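PDB 5IG9: ATP grasp ligase, which probably uses ATP to join carboxyl groups to acceptor groups in a peptide or protein substrate, as an ATP-grasp ligase of the family making microviridin-type peptides. Local coordinates for residues I15-K20 and L304-P309; E23-K28 and I313-A318; L129-Q134 and K271-N276; L216-V221 and K264-L269. All coordinates share one frame; numbering follows the deposited sequence.

Contact 1 of 4, residues I15-K20 and L304-P309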
loop_
_atom_site.group_PDB
_atom_site.type_symbol
_atom_site.label_atom_id
_atom_site.label_comp_id
_atom_site.label_asym_id
_atom_site.label_seq_id
_atom_site.Cartn_x
_atom_site.Cartn_y
_atom_site.Cartn_z
ATOM N N ILE A 15 15.735 -17.142 5.457
ATOM C CA ILE A 15 16.713 -16.450 4.617
ATOM C C ILE A 15 17.915 -17.349 4.334
ATOM O O ILE A 15 18.223 -17.581 3.156
ATOM C CB ILE A 15 17.147 -15.121 5.255
ATOM C CG1 ILE A 15 15.922 -14.299 5.641
ATOM C CG2 ILE A 15 18.025 -14.340 4.293
ATOM C CD1 ILE A 15 15.016 -14.010 4.474
ATOM N N PRO A 16 18.625 -17.875 5.345
ATOM C CA PRO A 16 19.772 -18.741 5.024
ATOM C C PRO A 16 19.374 -20.018 4.310
ATOM O O PRO A 16 20.184 -20.574 3.558
ATOM C CB PRO A 16 20.391 -19.029 6.397
ATOM C CG PRO A 16 19.270 -18.899 7.342
ATOM C CD PRO A 16 18.431 -17.776 6.804
ATOM N N LEU A 17 18.149 -20.500 4.522
ATOM C CA LEU A 17 17.685 -21.681 3.803
ATOM C C LEU A 17 17.606 -21.420 2.305
ATOM O O LEU A 17 17.909 -22.305 1.495
ATOM C CB LEU A 17 16.323 -22.115 4.341
ATOM C CG LEU A 17 16.322 -23.105 5.502
ATOM C CD1 LEU A 17 14.977 -23.078 6.198
ATOM C CD2 LEU A 17 16.629 -24.501 4.990
ATOM N N VAL A 18 17.213 -20.207 1.918
ATOM C CA VAL A 18 17.031 -19.892 0.505
ATOM C C VAL A 18 18.356 -19.520 -0.147
ATOM O O VAL A 18 18.642 -19.938 -1.275
ATOM C CB VAL A 18 15.990 -18.772 0.338
ATOM C CG1 VAL A 18 15.916 -18.330 -1.117
ATOM C CG2 VAL A 18 14.633 -19.247 0.820
ATOM N N ILE A 19 19.183 -18.725 0.539
ATOM C CA ILE A 19 20.439 -18.289 -0.067
ATOM C C ILE A 19 21.346 -19.484 -0.330
ATOM O O ILE A 19 22.047 -19.535 -1.347
ATOM C CB ILE A 19 21.134 -17.227 0.810
ATOM C CG1 ILE A 19 21.701 -17.846 2.089
ATOM C CG2 ILE A 19 20.176 -16.106 1.157
ATOM C CD1 ILE A 19 22.538 -16.893 2.904
ATOM N N LYS A 20 21.331 -20.474 0.565
ATOM C CA LYS A 20 22.193 -21.635 0.378
ATOM C C LYS A 20 21.674 -22.528 -0.738
ATOM O O LYS A 20 22.462 -23.111 -1.491
ATOM C CB LYS A 20 22.320 -22.411 1.688
ATOM C CG LYS A 20 23.013 -21.632 2.793
ATOM C CD LYS A 20 23.342 -22.526 3.973
ATOM C CE LYS A 20 23.642 -21.703 5.213
ATOM N NZ LYS A 20 24.529 -20.547 4.911
ATOM N N LEU A 304 6.848 -25.086 8.722
ATOM C CA LEU A 304 6.423 -26.298 8.037
ATOM C C LEU A 304 7.584 -27.050 7.406
ATOM O O LEU A 304 7.393 -28.179 6.939
ATOM C CB LEU A 304 5.391 -25.967 6.955
ATOM C CG LEU A 304 3.967 -25.662 7.414
ATOM C CD1 LEU A 304 3.082 -25.415 6.209
ATOM C CD2 LEU A 304 3.424 -26.808 8.250
ATOM N N GLU A 305 8.774 -26.449 7.374
ATOM C CA GLU A 305 9.971 -27.069 6.823
ATOM C C GLU A 305 10.920 -27.580 7.900
ATOM O O GLU A 305 11.388 -28.719 7.819
ATOM C CB GLU A 305 10.704 -26.081 5.909
ATOM C CG GLU A 305 11.994 -26.626 5.316
ATOM C CD GLU A 305 12.401 -25.891 4.057
ATOM O OE1 GLU A 305 11.845 -24.803 3.802
ATOM O OE2 GLU A 305 13.267 -26.403 3.316
ATOM N N LEU A 306 11.229 -26.760 8.907
ATOM C CA LEU A 306 12.111 -27.210 9.979
ATOM C C LEU A 306 11.400 -28.110 10.978
ATOM O O LEU A 306 12.063 -28.767 11.788
ATOM C CB LEU A 306 12.713 -26.009 10.711
ATOM C CG LEU A 306 13.569 -25.076 9.855
ATOM C CD1 LEU A 306 14.262 -24.044 10.729
ATOM C CD2 LEU A 306 14.579 -25.877 9.047
ATOM N N TYR A 307 10.078 -28.150 10.939
ATOM C CA TYR A 307 9.252 -28.978 11.796
ATOM C C TYR A 307 8.314 -29.765 10.903
ATOM O O TYR A 307 8.184 -29.459 9.713
ATOM C CB TYR A 307 8.470 -28.106 12.794
ATOM C CG TYR A 307 9.362 -27.237 13.648
ATOM C CD1 TYR A 307 9.937 -27.731 14.811
ATOM C CD2 TYR A 307 9.639 -25.928 13.284
ATOM C CE1 TYR A 307 10.757 -26.939 15.594
ATOM C CE2 TYR A 307 10.457 -25.129 14.059
ATOM C CZ TYR A 307 11.014 -25.639 15.212
ATOM O OH TYR A 307 11.830 -24.845 15.984
ATOM N N PRO A 308 7.662 -30.818 11.432
ATOM C CA PRO A 308 6.776 -31.620 10.578
ATOM C C PRO A 308 5.727 -30.779 9.863
ATOM O O PRO A 308 5.259 -29.787 10.422
ATOM C CB PRO A 308 6.125 -32.584 11.569
ATOM C CG PRO A 308 7.149 -32.745 12.639
ATOM C CD PRO A 308 7.782 -31.395 12.785
ATOM N N PRO A 309 5.355 -31.181 8.652
ATOM C CA PRO A 309 5.912 -32.385 8.028
ATOM C C PRO A 309 7.223 -32.149 7.284
ATOM O O PRO A 309 7.444 -32.763 6.239
ATOM C CB PRO A 309 4.821 -32.789 7.036
ATOM C CG PRO A 309 4.174 -31.500 6.660
ATOM C CD PRO A 309 4.220 -30.633 7.888
#
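Leu17 meets Leu306 and Glu305 in a small, largely apolar surface contact between the N-terminal Rossmann-like pre-ATP-grasp domain and the turn that leaves helix 302-305. Leu17 belongs to helix 14-23, the helix of the beta-alpha-beta crossover from strand 3-7 to strand 29-33. Ile15 and Val18 direct their side chains to Trp71 of the same parallel sheet, whereas Leu17 points its side chain to the C-terminal segment. The two leucines run alongside each other in opposite directions, so that each offers one methyl: CD1 of Leu17 lies 4.0 Å from CD2 of Leu306. Leu306 reaches this place because its CG stands beside the backbone N, opposite the carbonyl carbon (chi1 -61°), which brings the isobutyl end closer to the helix than its CB would suggest; Glu13 is touched by the same side chain. Glu305, extended through chi1 and chi2, comes in next to the other branch of Leu17. Its carboxylate is held by a hydrogen bond from Ser314 on helix 313-323 to OE2, and Leu17 also packs on Ser314. Leu17 meets this carboxylate only through a methyl, CD2 of Leu17 lying 4.2 Å from OE2 of Glu305.

Contact 2 of 4, residues E23-K28 and I313-A318; sequences EAMGKK and ISQAIA
The flat group here is the carboxamide of Gln315, and Met25 neither stacks on its faces nor lies in its plane: the thioether sulfur sits out beyond the amino end and somewhat above the plane, SD of Met25 being 4.2 Å from NE2 of Gln315. Met25 stands in the turn that ends helix 14-23 of the Rossmann-like pre-ATP-grasp domain and leads into strand 29-33, completing the alpha-to-beta half of a crossover. NE2 of Gln315 is hydrogen-bonded to OE2 of Glu319, one helical turn further on; at its distance the sulfur is a packing neighbour. The turn is a type I beta turn from Glu23 to Gly26, closed by a 3.2 Å bond from Gly26 N to Glu23 O, and Gly26 takes it onward with a positive phi of 89°. Gln315, Ala318 and their helix 313-323 come from the C-terminal end of the chain and lie against helix 14-23, with Ala318 on Ala21 and Ile22. The two side chains cross obliquely. Met25 is extended to its sulfur and bends only at chi3 (74°), while Gln315 starts extended and folds at chi2, turning its amide toward the turn. Glu319, Val322 and Asn323 of the same helix also touch Met25, whose chain comes in across the helix, roughly at right angles to its axis. Beside the backbone of that helix, SD of Met25 comes 4.2 Å from the carbonyl O of Ala318.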
loop_
_atom_site.group_PDB
_atom_site.type_symbol
_atom_site.label_atom_id
_atom_site.label_comp_id
_atom_site.label_asym_id
_atom_site.label_seq_id
_atom_site.Cartn_x
_atom_site.Cartn_y
_atom_site.Cartn_z
ATOM N N GLU A 23 22.698 -20.526 -3.761
ATOM C CA GLU A 23 24.129 -20.685 -3.997
ATOM C C GLU A 23 24.462 -22.093 -4.473
ATOM O O GLU A 23 25.366 -22.278 -5.298
ATOM C CB GLU A 23 24.916 -20.349 -2.731
ATOM C CG GLU A 23 24.916 -18.876 -2.367
ATOM C CD GLU A 23 25.463 -18.621 -0.977
ATOM O OE1 GLU A 23 25.626 -19.591 -0.210
ATOM O OE2 GLU A 23 25.733 -17.447 -0.651
ATOM N N ALA A 24 23.750 -23.102 -3.968
ATOM C CA ALA A 24 24.034 -24.468 -4.385
ATOM C C ALA A 24 23.600 -24.734 -5.821
ATOM O O ALA A 24 24.013 -25.742 -6.403
ATOM C CB ALA A 24 23.367 -25.464 -3.435
ATOM N N MET A 25 22.782 -23.862 -6.406
ATOM C CA MET A 25 22.365 -24.010 -7.794
ATOM C C MET A 25 23.265 -23.257 -8.763
ATOM O O MET A 25 22.930 -23.154 -9.948
ATOM C CB MET A 25 20.915 -23.550 -7.963
ATOM C CG MET A 25 19.905 -24.435 -7.257
ATOM S SD MET A 25 18.200 -23.974 -7.603
ATOM C CE MET A 25 18.027 -24.587 -9.276
ATOM N N GLY A 26 24.392 -22.730 -8.292
ATOM C CA GLY A 26 25.322 -22.025 -9.147
ATOM C C GLY A 26 25.067 -20.542 -9.305
ATOM O O GLY A 26 25.830 -19.874 -10.014
ATOM N N LYS A 27 24.024 -20.005 -8.682
ATOM C CA LYS A 27 23.726 -18.583 -8.739
ATOM C C LYS A 27 24.060 -17.928 -7.404
ATOM O O LYS A 27 24.301 -18.597 -6.397
ATOM C CB LYS A 27 22.258 -18.345 -9.110
ATOM C CG LYS A 27 22.065 -17.680 -10.467
ATOM C CD LYS A 27 22.998 -16.483 -10.638
ATOM C CE LYS A 27 22.425 -15.462 -11.611
ATOM N NZ LYS A 27 23.377 -15.113 -12.701
ATOM N N LYS A 28 24.078 -16.598 -7.407
ATOM C CA LYS A 28 24.434 -15.818 -6.232
ATOM C C LYS A 28 23.224 -15.044 -5.725
ATOM O O LYS A 28 22.234 -14.860 -6.438
ATOM C CB LYS A 28 25.593 -14.851 -6.525
ATOM C CG LYS A 28 25.425 -14.010 -7.784
ATOM C CD LYS A 28 26.021 -14.696 -9.008
ATOM C CE LYS A 28 25.900 -13.821 -10.246
ATOM N NZ LYS A 28 26.441 -14.487 -11.463
ATOM N N ILE A 313 10.068 -26.359 1.200
ATOM C CA ILE A 313 9.604 -25.166 0.505
ATOM C C ILE A 313 10.736 -24.231 0.089
ATOM O O ILE A 313 10.695 -23.648 -0.993
ATOM C CB ILE A 313 8.588 -24.380 1.356
ATOM C CG1 ILE A 313 7.371 -25.252 1.671
ATOM C CG2 ILE A 313 8.164 -23.107 0.640
ATOM C CD1 ILE A 313 6.785 -25.010 3.045
ATOM N N SER A 314 11.743 -24.085 0.944
ATOM C CA SER A 314 12.859 -23.201 0.626
ATOM C C SER A 314 13.548 -23.622 -0.664
ATOM O O SER A 314 14.044 -22.772 -1.414
ATOM C CB SER A 314 13.857 -23.179 1.782
ATOM O OG SER A 314 14.513 -24.429 1.908
ATOM N N GLN A 315 13.586 -24.926 -0.944
ATOM C CA GLN A 315 14.115 -25.395 -2.219
ATOM C C GLN A 315 13.241 -24.931 -3.378
ATOM O O GLN A 315 13.747 -24.479 -4.410
ATOM C CB GLN A 315 14.230 -26.919 -2.206
ATOM C CG GLN A 315 14.848 -27.505 -3.460
ATOM C CD GLN A 315 16.273 -27.035 -3.681
ATOM O OE1 GLN A 315 17.066 -26.954 -2.741
ATOM N NE2 GLN A 315 16.603 -26.716 -4.927
ATOM N N ALA A 316 11.918 -25.030 -3.223
ATOM C CA ALA A 316 11.020 -24.634 -4.304
ATOM C C ALA A 316 11.094 -23.135 -4.559
ATOM O O ALA A 316 11.014 -22.689 -5.709
ATOM C CB ALA A 316 9.585 -25.050 -3.984
ATOM N N ILE A 317 11.245 -22.343 -3.497
ATOM C CA ILE A 317 11.359 -20.896 -3.653
ATOM C C ILE A 317 12.654 -20.542 -4.367
ATOM O O ILE A 317 12.664 -19.735 -5.303
ATOM C CB ILE A 317 11.267 -20.198 -2.284
ATOM C CG1 ILE A 317 9.871 -20.380 -1.688
ATOM C CG2 ILE A 317 11.615 -18.718 -2.409
ATOM C CD1 ILE A 317 9.713 -19.750 -0.328
ATOM N N ALA A 318 13.766 -21.138 -3.931
ATOM C CA ALA A 318 15.049 -20.874 -4.573
ATOM C C ALA A 318 15.033 -21.289 -6.039
ATOM O O ALA A 318 15.678 -20.649 -6.877
ATOM C CB ALA A 318 16.168 -21.593 -3.823
#

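Contact 3 of 4, residues L129-Q134 and K271-N276; sequences LQVARQ and KYFGLN
Val131 lays both its methyls against Tyr272, joining helix 125-134 to the C-terminal end of helix 260-273. CG1 of Val131 rides over one face of the phenol as a CH-pi contact, 4.0 Å from the centroid of the Tyr272 ring and 25° off its normal, displaced toward the rim. The second branch takes the outer part of the ring, with CG2 of Val131 3.5 Å from CE2 of Tyr272, and also approaches CZ of Phe273. Tyr272 swings to the valine because its CG is trans to its own backbone N (chi1 172°); Phe273 takes the other setting (chi1 -71°), and the rings meet edge on face, CD2 of Tyr272 standing 3.7 Å above the centre of the Phe273 ring. With an alanine in place of Val131 both methyls go, and the Tyr272 ring would probably lose the valine's packing on that face and be freer to turn. Leu269 packs on Val131 from one turn back, and next to the valine Gln130 NE2 bonds Ser107 O of the second subunit. Just past the two aromatics the helix stops in a Schellman motif, with Gly274, at positive phi, as C-prime and Leu275 N bonded back to Met270 O.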
loop_
_atom_site.group_PDB
_atom_site.type_symbol
_atom_site.label_atom_id
_atom_site.label_comp_id
_atom_site.label_asym_id
_atom_site.label_seq_id
_atom_site.Cartn_x
_atom_site.Cartn_y
_atom_site.Cartn_z
ATOM N N LEU A 129 -11.745 -12.602 0.085
ATOM C CA LEU A 129 -12.932 -13.418 0.324
ATOM C C LEU A 129 -13.918 -13.316 -0.834
ATOM O O LEU A 129 -14.506 -14.320 -1.252
ATOM C CB LEU A 129 -13.597 -12.992 1.633
ATOM C CG LEU A 129 -12.686 -12.967 2.864
ATOM C CD1 LEU A 129 -13.353 -12.253 4.026
ATOM C CD2 LEU A 129 -12.290 -14.376 3.258
ATOM N N GLN A 130 -14.103 -12.110 -1.369
ATOM C CA GLN A 130 -15.040 -11.917 -2.472
ATOM C C GLN A 130 -14.591 -12.658 -3.725
ATOM O O GLN A 130 -15.411 -13.275 -4.414
ATOM C CB GLN A 130 -15.197 -10.427 -2.760
ATOM C CG GLN A 130 -15.861 -10.112 -4.081
ATOM C CD GLN A 130 -16.172 -8.638 -4.216
ATOM O OE1 GLN A 130 -17.018 -8.103 -3.495
ATOM N NE2 GLN A 130 -15.482 -7.967 -5.133
ATOM N N VAL A 131 -13.297 -12.603 -4.044
ATOM C CA VAL A 131 -12.802 -13.292 -5.232
ATOM C C VAL A 131 -12.828 -14.801 -5.025
ATOM O O VAL A 131 -13.159 -15.559 -5.943
ATOM C CB VAL A 131 -11.395 -12.784 -5.598
ATOM C CG1 VAL A 131 -10.772 -13.664 -6.673
ATOM C CG2 VAL A 131 -11.472 -11.344 -6.073
ATOM N N ALA A 132 -12.489 -15.261 -3.816
ATOM C CA ALA A 132 -12.564 -16.689 -3.521
ATOM C C ALA A 132 -13.995 -17.199 -3.634
ATOM O O ALA A 132 -14.234 -18.298 -4.150
ATOM C CB ALA A 132 -12.007 -16.970 -2.126
ATOM N N ARG A 133 -14.963 -16.414 -3.156
ATOM C CA ARG A 133 -16.360 -16.824 -3.251
ATOM C C ARG A 133 -16.844 -16.831 -4.697
ATOM O O ARG A 133 -17.617 -17.710 -5.091
ATOM C CB ARG A 133 -17.234 -15.909 -2.396
ATOM C CG ARG A 133 -18.696 -16.298 -2.365
ATOM C CD ARG A 133 -19.486 -15.382 -1.450
ATOM N NE ARG A 133 -20.909 -15.694 -1.476
ATOM C CZ ARG A 133 -21.787 -15.117 -2.289
ATOM N NH1 ARG A 133 -21.388 -14.188 -3.147
ATOM N NH2 ARG A 133 -23.065 -15.470 -2.244
ATOM N N GLN A 134 -16.399 -15.863 -5.504
ATOM C CA GLN A 134 -16.720 -15.880 -6.927
ATOM C C GLN A 134 -16.100 -17.077 -7.634
ATOM O O GLN A 134 -16.574 -17.464 -8.707
ATOM C CB GLN A 134 -16.267 -14.579 -7.588
ATOM C CG GLN A 134 -17.057 -13.354 -7.152
ATOM C CD GLN A 134 -16.446 -12.059 -7.639
ATOM O OE1 GLN A 134 -15.307 -12.038 -8.110
ATOM N NE2 GLN A 134 -17.197 -10.967 -7.527
ATOM N N LYS A 271 -3.758 -16.986 -9.592
ATOM C CA LYS A 271 -3.637 -16.402 -10.924
ATOM C C LYS A 271 -4.373 -15.071 -11.022
ATOM O O LYS A 271 -3.927 -14.161 -11.731
ATOM C CB LYS A 271 -4.158 -17.382 -11.975
ATOM C CG LYS A 271 -3.923 -16.924 -13.402
ATOM C CD LYS A 271 -4.403 -17.945 -14.422
ATOM C CE LYS A 271 -5.919 -18.064 -14.416
ATOM N NZ LYS A 271 -6.428 -18.665 -15.681
ATOM N N TYR A 272 -5.502 -14.934 -10.323
ATOM C CA TYR A 272 -6.231 -13.672 -10.358
ATOM C C TYR A 272 -5.386 -12.540 -9.787
ATOM O O TYR A 272 -5.276 -11.465 -10.389
ATOM C CB TYR A 272 -7.552 -13.793 -9.595
ATOM C CG TYR A 272 -8.256 -12.465 -9.436
ATOM C CD1 TYR A 272 -9.050 -11.952 -10.452
ATOM C CD2 TYR A 272 -8.107 -11.712 -8.276
ATOM C CE1 TYR A 272 -9.686 -10.731 -10.314
ATOM C CE2 TYR A 272 -8.735 -10.493 -8.132
ATOM C CZ TYR A 272 -9.523 -10.006 -9.150
ATOM O OH TYR A 272 -10.149 -8.789 -8.998
ATOM N N PHE A 273 -4.780 -12.763 -8.623
ATOM C CA PHE A 273 -3.967 -11.736 -7.988
ATOM C C PHE A 273 -2.568 -11.630 -8.580
ATOM O O PHE A 273 -1.856 -10.672 -8.262
ATOM C CB PHE A 273 -3.874 -11.993 -6.481
ATOM C CG PHE A 273 -5.157 -11.734 -5.747
ATOM C CD1 PHE A 273 -5.643 -10.444 -5.616
ATOM C CD2 PHE A 273 -5.879 -12.777 -5.191
ATOM C CE1 PHE A 273 -6.825 -10.199 -4.945
ATOM C CE2 PHE A 273 -7.061 -12.538 -4.518
ATOM C CZ PHE A 273 -7.533 -11.248 -4.396
ATOM N N GLY A 274 -2.166 -12.575 -9.429
ATOM C CA GLY A 274 -0.848 -12.548 -10.033
ATOM C C GLY A 274 0.276 -13.005 -9.134
ATOM O O GLY A 274 1.406 -12.526 -9.274
ATOM N N LEU A 275 0.008 -13.923 -8.214
ATOM C CA LEU A 275 1.000 -14.350 -7.244
ATOM C C LEU A 275 1.635 -15.671 -7.654
ATOM O O LEU A 275 0.984 -16.543 -8.236
ATOM C CB LEU A 275 0.377 -14.491 -5.854
ATOM C CG LEU A 275 -0.172 -13.211 -5.223
ATOM C CD1 LEU A 275 -0.699 -13.489 -3.824
ATOM C CD2 LEU A 275 0.888 -12.123 -5.193
ATOM N N ASN A 276 2.925 -15.807 -7.345
ATOM C CA ASN A 276 3.611 -17.088 -7.436
ATOM C C ASN A 276 4.043 -17.616 -6.074
ATOM O O ASN A 276 4.690 -18.666 -6.010
ATOM C CB ASN A 276 4.823 -16.988 -8.374
ATOM C CG ASN A 276 4.429 -17.039 -9.842
ATOM O OD1 ASN A 276 3.811 -18.002 -10.299
ATOM N ND2 ASN A 276 4.781 -15.996 -10.585
#

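Contact 4 of 4, residues L216-V221 and K264-L269; sequences LRITIV and KQLLEL
Ile218 and Ile220, alternate residues of strand 214-221, point the same way from the sheet and receive Leu266 and Leu267 of helix 260-273. Leu266 does most of the touching. It crosses Ile218 at about a right angle, bringing its CD1 to 3.7 Å from CD1 of Ile218 and close to CG2 of the same isoleucine, so one methyl meets two branches. Ile220 approaches the same leucine at a slant and lower down, its CD1 4.1 Å from CB of Leu266, near the root of the side chain. Both isoleucines hold CG1 opposite the carbonyl carbon (chi1 -53° in Ile218, -63° in Ile220), which carries the longer branch out to the helix. Leu267 reaches in from the flank, with CD2 of Leu267 4.3 Å from CG2 of Ile220. The salt bridge of Lys264 NZ with Glu268 OE2, 3.1 Å, lies along a side of the helix turned from the strand. Arg217 and Thr219 point to the other face of the sheet, where Leu304 of helix 302-305 touches them and Arg217 pairs with Asp281. The axes of segments 216-221 and 264-269 approach to 10.6 Å and cross at -58°, leaving strand and helix well out of line. Such packing, here by the helix that precedes neighbouring strand 277-284, is consistent with the alpha+beta C-terminal domain of an ATP-grasp fold, in which helices pack on an antiparallel sheet.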
loop_
_atom_site.group_PDB
_atom_site.type_symbol
_atom_site.label_atom_id
_atom_site.label_comp_id
_atom_site.label_asym_id
_atom_site.label_seq_id
_atom_site.Cartn_x
_atom_site.Cartn_y
_atom_site.Cartn_z
ATOM N N LEU A 216 -6.049 -26.155 7.891
ATOM C CA LEU A 216 -5.164 -26.376 6.755
ATOM C C LEU A 216 -4.227 -25.187 6.590
ATOM O O LEU A 216 -4.665 -24.032 6.647
ATOM C CB LEU A 216 -5.959 -26.585 5.463
ATOM C CG LEU A 216 -7.021 -27.684 5.438
ATOM C CD1 LEU A 216 -7.618 -27.814 4.049
ATOM C CD2 LEU A 216 -6.436 -29.002 5.896
ATOM N N ARG A 217 -2.943 -25.472 6.384
ATOM C CA ARG A 217 -1.944 -24.470 6.022
ATOM C C ARG A 217 -1.407 -24.832 4.647
ATOM O O ARG A 217 -0.692 -25.824 4.498
ATOM C CB ARG A 217 -0.820 -24.406 7.053
ATOM C CG ARG A 217 0.229 -23.345 6.756
ATOM C CD ARG A 217 -0.328 -21.936 6.914
ATOM N NE ARG A 217 0.713 -20.919 6.789
ATOM C CZ ARG A 217 0.542 -19.635 7.086
ATOM N NH1 ARG A 217 -0.632 -19.206 7.529
ATOM N NH2 ARG A 217 1.546 -18.779 6.944
ATOM N N ILE A 218 -1.746 -24.025 3.652
ATOM C CA ILE A 218 -1.462 -24.320 2.253
ATOM C C ILE A 218 -0.463 -23.298 1.737
ATOM O O ILE A 218 -0.758 -22.100 1.690
ATOM C CB ILE A 218 -2.746 -24.316 1.415
ATOM C CG1 ILE A 218 -3.770 -25.258 2.049
ATOM C CG2 ILE A 218 -2.450 -24.702 -0.023
ATOM C CD1 ILE A 218 -5.153 -25.109 1.495
ATOM N N THR A 219 0.714 -23.771 1.345
ATOM C CA THR A 219 1.770 -22.931 0.798
ATOM C C THR A 219 1.944 -23.273 -0.675
ATOM O O THR A 219 2.195 -24.432 -1.021
ATOM C CB THR A 219 3.082 -23.132 1.557
ATOM O OG1 THR A 219 2.853 -22.963 2.958
ATOM C CG2 THR A 219 4.108 -22.121 1.101
ATOM N N ILE A 220 1.805 -22.271 -1.536
ATOM C CA ILE A 220 1.869 -22.454 -2.979
ATOM C C ILE A 220 3.088 -21.716 -3.506
ATOM O O ILE A 220 3.279 -20.533 -3.201
ATOM C CB ILE A 220 0.588 -21.953 -3.670
ATOM C CG1 ILE A 220 -0.617 -22.775 -3.202
ATOM C CG2 ILE A 220 0.743 -22.013 -5.181
ATOM C CD1 ILE A 220 -1.938 -22.275 -3.732
ATOM N N VAL A 221 3.908 -22.412 -4.291
ATOM C CA VAL A 221 5.068 -21.821 -4.951
ATOM C C VAL A 221 4.924 -22.096 -6.443
ATOM O O VAL A 221 5.161 -23.225 -6.897
ATOM C CB VAL A 221 6.393 -22.383 -4.423
ATOM C CG1 VAL A 221 7.559 -21.601 -4.997
ATOM C CG2 VAL A 221 6.418 -22.361 -2.903
ATOM N N LYS A 264 -7.473 -26.628 -7.744
ATOM C CA LYS A 264 -7.611 -25.826 -8.953
ATOM C C LYS A 264 -8.238 -24.469 -8.655
ATOM O O LYS A 264 -7.951 -23.490 -9.351
ATOM C CB LYS A 264 -8.429 -26.584 -10.002
ATOM C CG LYS A 264 -9.906 -26.226 -10.054
ATOM C CD LYS A 264 -10.256 -25.519 -11.357
ATOM C CE LYS A 264 -11.731 -25.146 -11.421
ATOM N NZ LYS A 264 -12.071 -24.528 -12.733
ATOM N N GLN A 265 -9.078 -24.384 -7.621
ATOM C CA GLN A 265 -9.669 -23.099 -7.264
ATOM C C GLN A 265 -8.645 -22.189 -6.599
ATOM O O GLN A 265 -8.634 -20.978 -6.839
ATOM C CB GLN A 265 -10.880 -23.306 -6.351
ATOM C CG GLN A 265 -12.107 -23.874 -7.054
ATOM C CD GLN A 265 -13.226 -24.217 -6.090
ATOM O OE1 GLN A 265 -13.031 -24.970 -5.136
ATOM N NE2 GLN A 265 -14.406 -23.659 -6.329
ATOM N N LEU A 266 -7.774 -22.753 -5.760
ATOM C CA LEU A 266 -6.722 -21.948 -5.151
ATOM C C LEU A 266 -5.718 -21.474 -6.191
ATOM O O LEU A 266 -5.167 -20.375 -6.067
ATOM C CB LEU A 266 -6.018 -22.740 -4.051
ATOM C CG LEU A 266 -6.866 -23.089 -2.830
ATOM C CD1 LEU A 266 -6.034 -23.885 -1.846
ATOM C CD2 LEU A 266 -7.429 -21.836 -2.180
ATOM N N LEU A 267 -5.470 -22.279 -7.223
ATOM C CA LEU A 267 -4.596 -21.832 -8.301
ATOM C C LEU A 267 -5.229 -20.691 -9.085
ATOM O O LEU A 267 -4.534 -19.756 -9.494
ATOM C CB LEU A 267 -4.255 -22.998 -9.225
ATOM C CG LEU A 267 -3.220 -23.987 -8.694
ATOM C CD1 LEU A 267 -2.952 -25.051 -9.740
ATOM C CD2 LEU A 267 -1.932 -23.275 -8.302
ATOM N N GLU A 268 -6.545 -20.744 -9.305
ATOM C CA GLU A 268 -7.208 -19.614 -9.948
ATOM C C GLU A 268 -7.186 -18.384 -9.056
ATOM O O GLU A 268 -7.177 -17.255 -9.557
ATOM C CB GLU A 268 -8.647 -19.966 -10.315
ATOM C CG GLU A 268 -8.777 -21.103 -11.303
ATOM C CD GLU A 268 -9.878 -20.867 -12.317
ATOM O OE1 GLU A 268 -10.034 -19.711 -12.772
ATOM O OE2 GLU A 268 -10.591 -21.834 -12.659
ATOM N N LEU A 269 -7.183 -18.582 -7.738
ATOM C CA LEU A 269 -7.062 -17.458 -6.818
ATOM C C LEU A 269 -5.683 -16.820 -6.921
ATOM O O LEU A 269 -5.557 -15.591 -6.936
ATOM C CB LEU A 269 -7.343 -17.921 -5.390
ATOM C CG LEU A 269 -7.565 -16.833 -4.342
ATOM C CD1 LEU A 269 -8.867 -16.092 -4.602
ATOM C CD2 LEU A 269 -7.559 -17.447 -2.958
#

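How the contacts relate
From the N terminus the chain passes first through 15-20 and 23-28, whose partners, 304-309 and 313-318, come near its end in the same order; contacts 1 and 2 therefore cross, each closing a loop of about 284 residues. They tie the pre-ATP-grasp domain to the C-terminal helices and meet each other through Leu17 and Ser314. Inside both loops lies contact 3, from 129-134 to 271-276, and inside that contact 4, whose 42-residue loop returns to the same helix 260-273. Leu269 bridges contacts 3 and 4. Strand 214-221 is joined to the C-terminal segments as well: Leu304 packs on Arg217, and Ile313 on Val221.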